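PDB 3GIP: N-acyl-D-glutamate deacylase from Bordetella bronchiseptica, which catalyses the zinc-dependent hydrolysis of N-acyl-D-glutamate, releasing D-glutamate and the acyl group as a carboxylate. Local coordinates for residues A[70-75]-A[79-84]; A[340-345]-A[440-445]; A[365-370]-A[374-379]. All coordinates share one frame; numbering follows the deposited sequence.

In the fold
From the N terminus, strand 57-64 leads to interaction 1, in which the short helices 72-75 and 80-83 fold back on each other across three residues before strand 87-92 begins. Much later, residues 340-345 open a long loop that interaction 2 closes at residues 440-445, tying a three-stranded antiparallel sheet to the loop between strands 428-431 and 452-457. Nested inside it, interaction 3 closes a tight loop that carries the chain from strand 360-362 into helix 376-391. Interaction 3 is the central one: Pro368, Leu377 and Trp378 pack on Met72, Trp81 and Ser84 of interaction 1, while His374 and Pro375 meet Trp442 of interaction 2.

Interaction 1 (A[70-75]-A[79-84]); sequences DLMFVE and LRWKTS
Met72 lays its CB and CG against the outer rim of the Trp81 indole, crossing it at about a right angle. The nearest approach, 3.9 Å from Met72 CB to Trp81 CZ2, lies close to the indole plane, so the methionine abuts the edge of the ring and does not cover its face. Beyond CG the methionine bends and its end leads away, which suits a flexible, unbranched side chain that has to serve more than one neighbour. Trp81 reaches Met72 because its CG stands between the backbone N and the carbonyl carbon (chi1 56°). This rotamer also brings one face of the indole over the backbone of its own segment, with Leu79 CA 3.6 Å above the ring plane. The indole NE1 is hydrogen-bonded to Asp69 OD1, a bond that restrains the rotation of the ring.

Leu79 makes the second half of the contact. Its CD2 methyl approaches the Phe73 ring obliquely, 4.0 Å from Phe73 CD1, while Leu79 CD1 lies 4.1 Å from Phe73 CE1. The branched leucine thus spreads two methyls along one side of the ring, and CD2 also reaches the backbone of Met72. Leu79 occupies the N-cap position of helix 80-83, and its carbonyl oxygen accepts from Lys82 N and Thr83 N. Farther along, Ser84 OG returns to Arg80 O over 2.7 Å, so that this serine bonds to one acceptor with both its hydroxyl and its own backbone N.

The two short helices fill the link that follows strand 57-64 of the amidohydrolase (TIM-barrel) fold and leads to strand 87-92: Phe73 rests on Val90 of the latter strand, Met72 continues onto Pro368, and Trp81 packs on Leu377 of helix 376-391.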
loop_
_atom_site.group_PDB
_atom_site.type_symbol
_atom_site.label_atom_id
_atom_site.label_comp_id
_atom_site.label_asym_id
_atom_site.label_seq_id
_atom_site.Cartn_x
_atom_site.Cartn_y
_atom_site.Cartn_z
ATOM N N ASP A 70 4.774 -8.357 -0.171
ATOM C CA ASP A 70 4.743 -9.531 0.702
ATOM C C ASP A 70 5.963 -10.442 0.643
ATOM O O ASP A 70 6.549 -10.777 1.676
ATOM C CB ASP A 70 3.513 -10.384 0.388
ATOM C CG ASP A 70 2.219 -9.644 0.606
ATOM O OD1 ASP A 70 1.430 -10.081 1.473
ATOM O OD2 ASP A 70 1.992 -8.631 -0.089
ATOM N N LEU A 71 6.335 -10.846 -0.566
ATOM C CA LEU A 71 7.452 -11.769 -0.748
ATOM C C LEU A 71 8.780 -11.132 -1.135
ATOM O O LEU A 71 9.759 -11.839 -1.365
ATOM C CB LEU A 71 7.080 -12.806 -1.807
ATOM C CG LEU A 71 5.677 -13.404 -1.704
ATOM C CD1 LEU A 71 5.408 -14.259 -2.933
ATOM C CD2 LEU A 71 5.541 -14.214 -0.425
ATOM N N MET A 72 8.825 -9.808 -1.202
ATOM C CA MET A 72 10.048 -9.121 -1.595
ATOM C C MET A 72 11.126 -9.071 -0.525
ATOM O O MET A 72 12.297 -8.866 -0.831
ATOM C CB MET A 72 9.719 -7.696 -2.048
ATOM C CG MET A 72 8.807 -7.648 -3.260
ATOM S SD MET A 72 9.501 -8.527 -4.672
ATOM C CE MET A 72 8.610 -10.051 -4.594
ATOM N N PHE A 73 10.738 -9.253 0.730
ATOM C CA PHE A 73 11.705 -9.209 1.816
ATOM C C PHE A 73 12.675 -10.384 1.706
ATOM O O PHE A 73 13.754 -10.369 2.294
ATOM C CB PHE A 73 10.954 -9.193 3.147
ATOM C CG PHE A 73 9.890 -8.126 3.208
ATOM C CD1 PHE A 73 10.238 -6.778 3.155
ATOM C CD2 PHE A 73 8.543 -8.469 3.236
ATOM C CE1 PHE A 73 9.256 -5.787 3.123
ATOM C CE2 PHE A 73 7.549 -7.485 3.204
ATOM C CZ PHE A 73 7.907 -6.142 3.145
ATOM N N VAL A 74 12.292 -11.394 0.934
ATOM C CA VAL A 74 13.155 -12.550 0.723
ATOM C C VAL A 74 13.681 -12.538 -0.718
ATOM O O VAL A 74 14.838 -12.879 -0.969
ATOM C CB VAL A 74 12.406 -13.886 0.993
ATOM C CG1 VAL A 74 11.242 -14.051 0.026
ATOM C CG2 VAL A 74 13.372 -15.058 0.871
ATOM N N GLU A 75 12.835 -12.121 -1.655
ATOM C CA GLU A 75 13.211 -12.075 -3.067
ATOM C C GLU A 75 14.127 -10.916 -3.471
ATOM O O GLU A 75 15.147 -11.128 -4.128
ATOM C CB GLU A 75 11.956 -12.046 -3.945
ATOM C CG GLU A 75 11.175 -13.346 -3.956
ATOM C CD GLU A 75 10.108 -13.375 -5.032
ATOM O OE1 GLU A 75 10.400 -12.936 -6.161
ATOM O OE2 GLU A 75 8.985 -13.850 -4.761
ATOM N N LEU A 79 14.587 -3.354 -1.143
ATOM C CA LEU A 79 13.413 -2.494 -0.994
ATOM C C LEU A 79 13.732 -1.035 -1.328
ATOM O O LEU A 79 13.119 -0.120 -0.780
ATOM C CB LEU A 79 12.873 -2.586 0.439
ATOM C CG LEU A 79 11.874 -3.702 0.761
ATOM C CD1 LEU A 79 10.537 -3.359 0.125
ATOM C CD2 LEU A 79 12.370 -5.046 0.268
ATOM N N ARG A 80 14.677 -0.822 -2.240
ATOM C CA ARG A 80 15.088 0.529 -2.613
ATOM C C ARG A 80 13.954 1.365 -3.203
ATOM O O ARG A 80 13.971 2.595 -3.104
ATOM C CB ARG A 80 16.260 0.461 -3.598
ATOM C CG ARG A 80 16.907 1.805 -3.925
ATOM C CD ARG A 80 17.684 2.369 -2.746
ATOM N NE ARG A 80 18.562 3.461 -3.160
ATOM C CZ ARG A 80 19.530 3.975 -2.408
ATOM N NH1 ARG A 80 19.749 3.504 -1.191
ATOM N NH2 ARG A 80 20.294 4.953 -2.884
ATOM N N TRP A 81 12.973 0.708 -3.815
ATOM C CA TRP A 81 11.844 1.430 -4.391
ATOM C C TRP A 81 11.022 2.100 -3.296
ATOM O O TRP A 81 10.279 3.043 -3.564
ATOM C CB TRP A 81 10.965 0.494 -5.236
ATOM C CG TRP A 81 10.425 -0.726 -4.532
ATOM C CD1 TRP A 81 9.183 -0.877 -3.983
ATOM C CD2 TRP A 81 11.105 -1.972 -4.336
ATOM N NE1 TRP A 81 9.045 -2.144 -3.461
ATOM C CE2 TRP A 81 10.212 -2.834 -3.664
ATOM C CE3 TRP A 81 12.383 -2.441 -4.665
ATOM C CZ2 TRP A 81 10.557 -4.144 -3.312
ATOM C CZ3 TRP A 81 12.727 -3.748 -4.313
ATOM C CH2 TRP A 81 11.814 -4.578 -3.645
ATOM N N LYS A 82 11.170 1.619 -2.063
ATOM C CA LYS A 82 10.455 2.187 -0.920
ATOM C C LYS A 82 11.295 3.264 -0.242
ATOM O O LYS A 82 10.856 4.400 -0.075
ATOM C CB LYS A 82 10.146 1.112 0.129
ATOM C CG LYS A 82 9.281 -0.041 -0.335
ATOM C CD LYS A 82 7.870 0.388 -0.691
ATOM C CE LYS A 82 6.980 -0.840 -0.782
ATOM N NZ LYS A 82 5.639 -0.577 -1.361
ATOM N N THR A 83 12.509 2.900 0.152
ATOM C CA THR A 83 13.375 3.837 0.849
ATOM C C THR A 83 13.702 5.098 0.058
ATOM O O THR A 83 13.776 6.189 0.631
ATOM C CB THR A 83 14.697 3.160 1.274
ATOM O OG1 THR A 83 15.445 2.799 0.111
ATOM C CG2 THR A 83 14.413 1.908 2.094
ATOM N N SER A 84 13.886 4.957 -1.251
ATOM C CA SER A 84 14.224 6.098 -2.095
ATOM C C SER A 84 13.111 7.135 -2.208
ATOM O O SER A 84 13.347 8.240 -2.693
ATOM C CB SER A 84 14.650 5.631 -3.489
ATOM O OG SER A 84 13.572 5.048 -4.196
#

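Interaction 2 (A[340-345]-A[440-445]); sequences GAIYFA and ATWDEP
An edge-to-face (T-shaped) aromatic pair, Phe344 with Trp442, joins segment 340-345, which lies on strand 339-343, to the loop 440-445. Phe344 presents the edge and Trp442 the face: the planes stand 76° apart, and the ring centroid of Phe344 is 4.9 Å from that of the six-membered ring of Trp442. Phe344 CE1 is the atom that enters, 3.6 Å from Trp442 CZ3, and it directs a partly positive C-H at the pi cloud. The two side chains run antiparallel, alongside each other.

Ile342, two residues earlier, widens the contact. Its CG2 methyl lies 4.1 Å from Trp442 CZ3, and the same methyl sits 3.4 Å above the Phe344 ring plane, toward its rim, so that it packs against both aromatics. A beta-branched residue suits this strand position, where it fills the angle between the rings. Phe344 is itself the centre of an inverse gamma turn.

In the loop, Thr441 OG1 accepts from Glu444 N (3.0 Å) in an ST motif, while Thr441 N bonds to Glu444 O; together they hold in shape the turn that carries Trp442. Strand 339-343 runs between strands 287-290 and 303-307, antiparallel to both. Trp442 also touches Arg303 of strand 303-307, and it meets His374 (edge-to-face) and Pro375 by helix 376-391.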
loop_
_atom_site.group_PDB
_atom_site.type_symbol
_atom_site.label_atom_id
_atom_site.label_comp_id
_atom_site.label_asym_id
_atom_site.label_seq_id
_atom_site.Cartn_x
_atom_site.Cartn_y
_atom_site.Cartn_z
ATOM N N GLY A 340 0.183 -8.718 -17.353
ATOM C CA GLY A 340 -0.278 -7.586 -16.573
ATOM C C GLY A 340 -0.350 -6.390 -17.499
ATOM O O GLY A 340 0.219 -6.418 -18.596
ATOM N N ALA A 341 -1.045 -5.340 -17.070
ATOM C CA ALA A 341 -1.173 -4.146 -17.895
ATOM C C ALA A 341 -1.492 -2.902 -17.088
ATOM O O ALA A 341 -1.844 -2.976 -15.909
ATOM C CB ALA A 341 -2.265 -4.356 -18.940
ATOM N N ILE A 342 -1.350 -1.755 -17.747
ATOM C CA ILE A 342 -1.674 -0.469 -17.157
ATOM C C ILE A 342 -2.921 -0.018 -17.904
ATOM O O ILE A 342 -3.009 -0.150 -19.131
ATOM C CB ILE A 342 -0.546 0.568 -17.362
ATOM C CG1 ILE A 342 0.665 0.185 -16.508
ATOM C CG2 ILE A 342 -1.046 1.970 -16.993
ATOM C CD1 ILE A 342 1.899 1.014 -16.771
ATOM N N TYR A 343 -3.887 0.492 -17.151
ATOM C CA TYR A 343 -5.153 0.953 -17.697
ATOM C C TYR A 343 -5.284 2.449 -17.444
ATOM O O TYR A 343 -5.497 2.878 -16.314
ATOM C CB TYR A 343 -6.305 0.210 -17.012
ATOM C CG TYR A 343 -6.214 -1.291 -17.149
ATOM C CD1 TYR A 343 -6.702 -1.939 -18.283
ATOM C CD2 TYR A 343 -5.621 -2.065 -16.149
ATOM C CE1 TYR A 343 -6.607 -3.323 -18.417
ATOM C CE2 TYR A 343 -5.519 -3.451 -16.277
ATOM C CZ TYR A 343 -6.016 -4.070 -17.408
ATOM O OH TYR A 343 -5.935 -5.441 -17.527
ATOM N N PHE A 344 -5.142 3.237 -18.505
ATOM C CA PHE A 344 -5.241 4.692 -18.410
ATOM C C PHE A 344 -6.720 5.035 -18.491
ATOM O O PHE A 344 -7.237 5.347 -19.561
ATOM C CB PHE A 344 -4.454 5.311 -19.567
ATOM C CG PHE A 344 -2.988 4.988 -19.522
ATOM C CD1 PHE A 344 -2.152 5.633 -18.611
ATOM C CD2 PHE A 344 -2.446 4.007 -20.351
ATOM C CE1 PHE A 344 -0.804 5.309 -18.524
ATOM C CE2 PHE A 344 -1.095 3.674 -20.270
ATOM C CZ PHE A 344 -0.272 4.327 -19.355
ATOM N N ALA A 345 -7.398 4.991 -17.345
ATOM C CA ALA A 345 -8.838 5.211 -17.334
ATOM C C ALA A 345 -9.432 6.161 -16.308
ATOM O O ALA A 345 -10.652 6.209 -16.164
ATOM C CB ALA A 345 -9.539 3.854 -17.222
ATOM N N ALA A 440 10.208 8.742 -11.657
ATOM C CA ALA A 440 9.742 7.562 -12.374
ATOM C C ALA A 440 8.662 7.964 -13.368
ATOM O O ALA A 440 7.695 8.638 -13.012
ATOM C CB ALA A 440 9.197 6.531 -11.394
ATOM N N THR A 441 8.833 7.546 -14.616
ATOM C CA THR A 441 7.873 7.862 -15.662
ATOM C C THR A 441 7.305 6.578 -16.249
ATOM O O THR A 441 7.752 5.479 -15.918
ATOM C CB THR A 441 8.540 8.660 -16.790
ATOM O OG1 THR A 441 9.608 7.884 -17.345
ATOM C CG2 THR A 441 9.092 9.978 -16.259
ATOM N N TRP A 442 6.315 6.713 -17.123
ATOM C CA TRP A 442 5.718 5.539 -17.736
ATOM C C TRP A 442 6.783 4.761 -18.514
ATOM O O TRP A 442 6.818 3.534 -18.458
ATOM C CB TRP A 442 4.568 5.946 -18.666
ATOM C CG TRP A 442 3.527 6.797 -17.987
ATOM C CD1 TRP A 442 3.343 8.144 -18.137
ATOM C CD2 TRP A 442 2.558 6.366 -17.021
ATOM N NE1 TRP A 442 2.321 8.577 -17.326
ATOM C CE2 TRP A 442 1.821 7.507 -16.629
ATOM C CE3 TRP A 442 2.240 5.126 -16.448
ATOM C CZ2 TRP A 442 0.787 7.447 -15.689
ATOM C CZ3 TRP A 442 1.210 5.066 -15.510
ATOM C CH2 TRP A 442 0.497 6.221 -15.142
ATOM N N ASP A 443 7.657 5.469 -19.227
ATOM C CA ASP A 443 8.706 4.806 -20.004
ATOM C C ASP A 443 9.873 4.316 -19.153
ATOM O O ASP A 443 10.501 3.308 -19.479
ATOM C CB ASP A 443 9.257 5.731 -21.091
ATOM C CG ASP A 443 8.224 6.087 -22.134
ATOM O OD1 ASP A 443 7.251 5.322 -22.306
ATOM O OD2 ASP A 443 8.401 7.131 -22.795
ATOM N N GLU A 444 10.175 5.048 -18.084
ATOM C CA GLU A 444 11.264 4.688 -17.178
ATOM C C GLU A 444 10.696 4.692 -15.766
ATOM O O GLU A 444 10.991 5.577 -14.961
ATOM C CB GLU A 444 12.405 5.700 -17.297
ATOM C CG GLU A 444 13.117 5.659 -18.642
ATOM C CD GLU A 444 14.220 6.691 -18.749
ATOM O OE1 GLU A 444 13.908 7.878 -18.978
ATOM O OE2 GLU A 444 15.401 6.319 -18.588
ATOM N N PRO A 445 9.888 3.674 -15.446
ATOM C CA PRO A 445 9.237 3.521 -14.142
ATOM C C PRO A 445 10.096 3.222 -12.919
ATOM O O PRO A 445 9.573 3.181 -11.806
ATOM C CB PRO A 445 8.218 2.423 -14.408
ATOM C CG PRO A 445 8.950 1.539 -15.361
ATOM C CD PRO A 445 9.563 2.535 -16.324
#

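Interaction 3 (A[365-370]-A[374-379]); sequences DGLPND and HPRLWG. With FMT (formic acid), chain D.
The carboxylate of Asp365 is stacked over one face of the Arg376 guanidinium, the planes 14° apart, with Asp365 OD2 3.3 Å from Arg376 NH2. This salt bridge rests on charge alone, since no N-H points at the oxygen. At its edge the guanidinium holds a formate ion: NH1 of Arg376 bonds to formate O1 (2.8 Å, 150°), and NH2 adds a weak bond. Arg376 NE donates to Asp365 O over 2.7 Å, a short but bent and therefore weak bond. With chi1 at 66° and the chain extended from CG to NE, Arg376 carries its guanidinium from the helix to the Asp365 carbonyl and carboxylate.

Two waters bridge the segments: one joins two backbone atoms, Leu367 N and His374 O, the other joins the Asp370 carboxylate (OD2) to His374 N.

Behind this polar layer, Leu377 turns CG anti to its backbone N (chi1 174°) and sets CD1 3.6 Å from Gly366 CA and 4.0 Å from Pro368 CD. Gly366 has no side chain, and the methyl packs directly on its CA.

The site is that of an amidohydrolase barrel: Asp365, its side chain about 5 Å from the zinc ion, follows strand 360-362, where this superfamily usually carries its active-site aspartate. Tyr282, Lys250 and Ser288 also bind the formate, so the pocket may mark where a substrate carboxylate is held.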
loop_
_atom_site.group_PDB
_atom_site.type_symbol
_atom_site.label_atom_id
_atom_site.label_comp_id
_atom_site.label_asym_id
_atom_site.label_seq_id
_atom_site.Cartn_x
_atom_site.Cartn_y
_atom_site.Cartn_z
ATOM N N ASP A 365 0.763 0.916 -4.112
ATOM C CA ASP A 365 0.264 -0.205 -4.903
ATOM C C ASP A 365 1.310 -0.624 -5.938
ATOM O O ASP A 365 0.980 -1.033 -7.054
ATOM C CB ASP A 365 -1.056 0.164 -5.589
ATOM C CG ASP A 365 -1.852 -1.055 -6.021
ATOM O OD1 ASP A 365 -1.452 -2.187 -5.675
ATOM O OD2 ASP A 365 -2.886 -0.888 -6.699
ATOM N N GLY A 366 2.578 -0.520 -5.557
ATOM C CA GLY A 366 3.647 -0.900 -6.458
ATOM C C GLY A 366 3.641 -2.397 -6.700
ATOM O O GLY A 366 3.323 -3.176 -5.800
ATOM N N LEU A 367 3.967 -2.799 -7.924
ATOM C CA LEU A 367 4.029 -4.216 -8.282
ATOM C C LEU A 367 5.489 -4.463 -8.659
ATOM O O LEU A 367 5.863 -4.414 -9.828
ATOM C CB LEU A 367 3.085 -4.501 -9.455
ATOM C CG LEU A 367 1.605 -4.256 -9.134
ATOM C CD1 LEU A 367 0.757 -4.421 -10.374
ATOM C CD2 LEU A 367 1.153 -5.226 -8.046
ATOM N N PRO A 368 6.335 -4.732 -7.649
ATOM C CA PRO A 368 7.776 -4.986 -7.739
ATOM C C PRO A 368 8.328 -6.033 -8.705
ATOM O O PRO A 368 9.488 -5.940 -9.104
ATOM C CB PRO A 368 8.165 -5.273 -6.287
ATOM C CG PRO A 368 6.939 -5.888 -5.726
ATOM C CD PRO A 368 5.858 -4.991 -6.277
ATOM N N ASN A 369 7.525 -7.016 -9.092
ATOM C CA ASN A 369 8.031 -8.038 -10.005
ATOM C C ASN A 369 7.730 -7.796 -11.483
ATOM O O ASN A 369 8.231 -8.520 -12.345
ATOM C CB ASN A 369 7.526 -9.425 -9.591
ATOM C CG ASN A 369 6.023 -9.490 -9.466
ATOM O OD1 ASN A 369 5.293 -9.215 -10.420
ATOM N ND2 ASN A 369 5.546 -9.863 -8.282
ATOM N N ASP A 370 6.923 -6.781 -11.781
ATOM C CA ASP A 370 6.585 -6.457 -13.168
ATOM C C ASP A 370 7.835 -6.074 -13.963
ATOM O O ASP A 370 8.710 -5.375 -13.458
ATOM C CB ASP A 370 5.595 -5.289 -13.216
ATOM C CG ASP A 370 4.195 -5.681 -12.795
ATOM O OD1 ASP A 370 4.008 -6.792 -12.250
ATOM O OD2 ASP A 370 3.272 -4.863 -13.005
ATOM N N HIS A 374 4.226 0.019 -13.353
ATOM C CA HIS A 374 3.585 1.320 -13.311
ATOM C C HIS A 374 4.545 2.096 -12.398
ATOM O O HIS A 374 4.987 1.576 -11.368
ATOM C CB HIS A 374 2.197 1.155 -12.683
ATOM C CG HIS A 374 1.463 2.440 -12.466
ATOM N ND1 HIS A 374 0.125 2.589 -12.759
ATOM C CD2 HIS A 374 1.866 3.616 -11.934
ATOM C CE1 HIS A 374 -0.263 3.805 -12.416
ATOM N NE2 HIS A 374 0.774 4.447 -11.913
ATOM N N PRO A 375 4.895 3.339 -12.767
ATOM C CA PRO A 375 5.814 4.180 -11.992
ATOM C C PRO A 375 5.463 4.438 -10.530
ATOM O O PRO A 375 6.320 4.867 -9.757
ATOM C CB PRO A 375 5.889 5.467 -12.818
ATOM C CG PRO A 375 4.556 5.509 -13.497
ATOM C CD PRO A 375 4.369 4.077 -13.928
ATOM N N ARG A 376 4.216 4.174 -10.153
ATOM C CA ARG A 376 3.784 4.376 -8.772
ATOM C C ARG A 376 4.671 3.564 -7.824
ATOM O O ARG A 376 4.801 3.884 -6.644
ATOM C CB ARG A 376 2.319 3.962 -8.616
ATOM C CG ARG A 376 2.072 2.479 -8.811
ATOM C CD ARG A 376 0.596 2.193 -9.007
ATOM N NE ARG A 376 0.330 0.759 -9.027
ATOM C CZ ARG A 376 -0.822 0.216 -9.401
ATOM N NH1 ARG A 376 -1.829 0.984 -9.801
ATOM N NH2 ARG A 376 -0.974 -1.102 -9.359
ATOM N N LEU A 377 5.281 2.514 -8.358
ATOM C CA LEU A 377 6.169 1.653 -7.583
ATOM C C LEU A 377 7.319 2.451 -6.971
ATOM O O LEU A 377 7.707 2.221 -5.823
ATOM C CB LEU A 377 6.741 0.560 -8.493
ATOM C CG LEU A 377 7.806 -0.374 -7.915
ATOM C CD1 LEU A 377 7.192 -1.262 -6.840
ATOM C CD2 LEU A 377 8.387 -1.225 -9.043
ATOM N N TRP A 378 7.852 3.392 -7.746
ATOM C CA TRP A 378 8.981 4.209 -7.309
ATOM C C TRP A 378 8.695 5.675 -7.008
ATOM O O TRP A 378 9.517 6.339 -6.380
ATOM C CB TRP A 378 10.096 4.178 -8.360
ATOM C CG TRP A 378 10.906 2.925 -8.390
ATOM C CD1 TRP A 378 10.555 1.729 -8.945
ATOM C CD2 TRP A 378 12.216 2.745 -7.839
ATOM N NE1 TRP A 378 11.567 0.814 -8.776
ATOM C CE2 TRP A 378 12.598 1.411 -8.099
ATOM C CE3 TRP A 378 13.104 3.582 -7.150
ATOM C CZ2 TRP A 378 13.832 0.892 -7.693
ATOM C CZ3 TRP A 378 14.333 3.068 -6.746
ATOM C CH2 TRP A 378 14.683 1.732 -7.021
ATOM N N GLY A 379 7.551 6.196 -7.435
ATOM C CA GLY A 379 7.328 7.614 -7.200
ATOM C C GLY A 379 6.068 8.115 -6.534
ATOM O O GLY A 379 5.846 9.323 -6.506
HETATM C C FMT D . -5.120 -0.718 -9.208
HETATM O O1 FMT D . -4.071 -0.688 -9.802
HETATM O O2 FMT D . -5.633 0.412 -8.712
HETATM O O HOH W 1 3.815 -0.796 -10.101
HETATM O O HOH W 2 2.638 -2.241 -12.408
#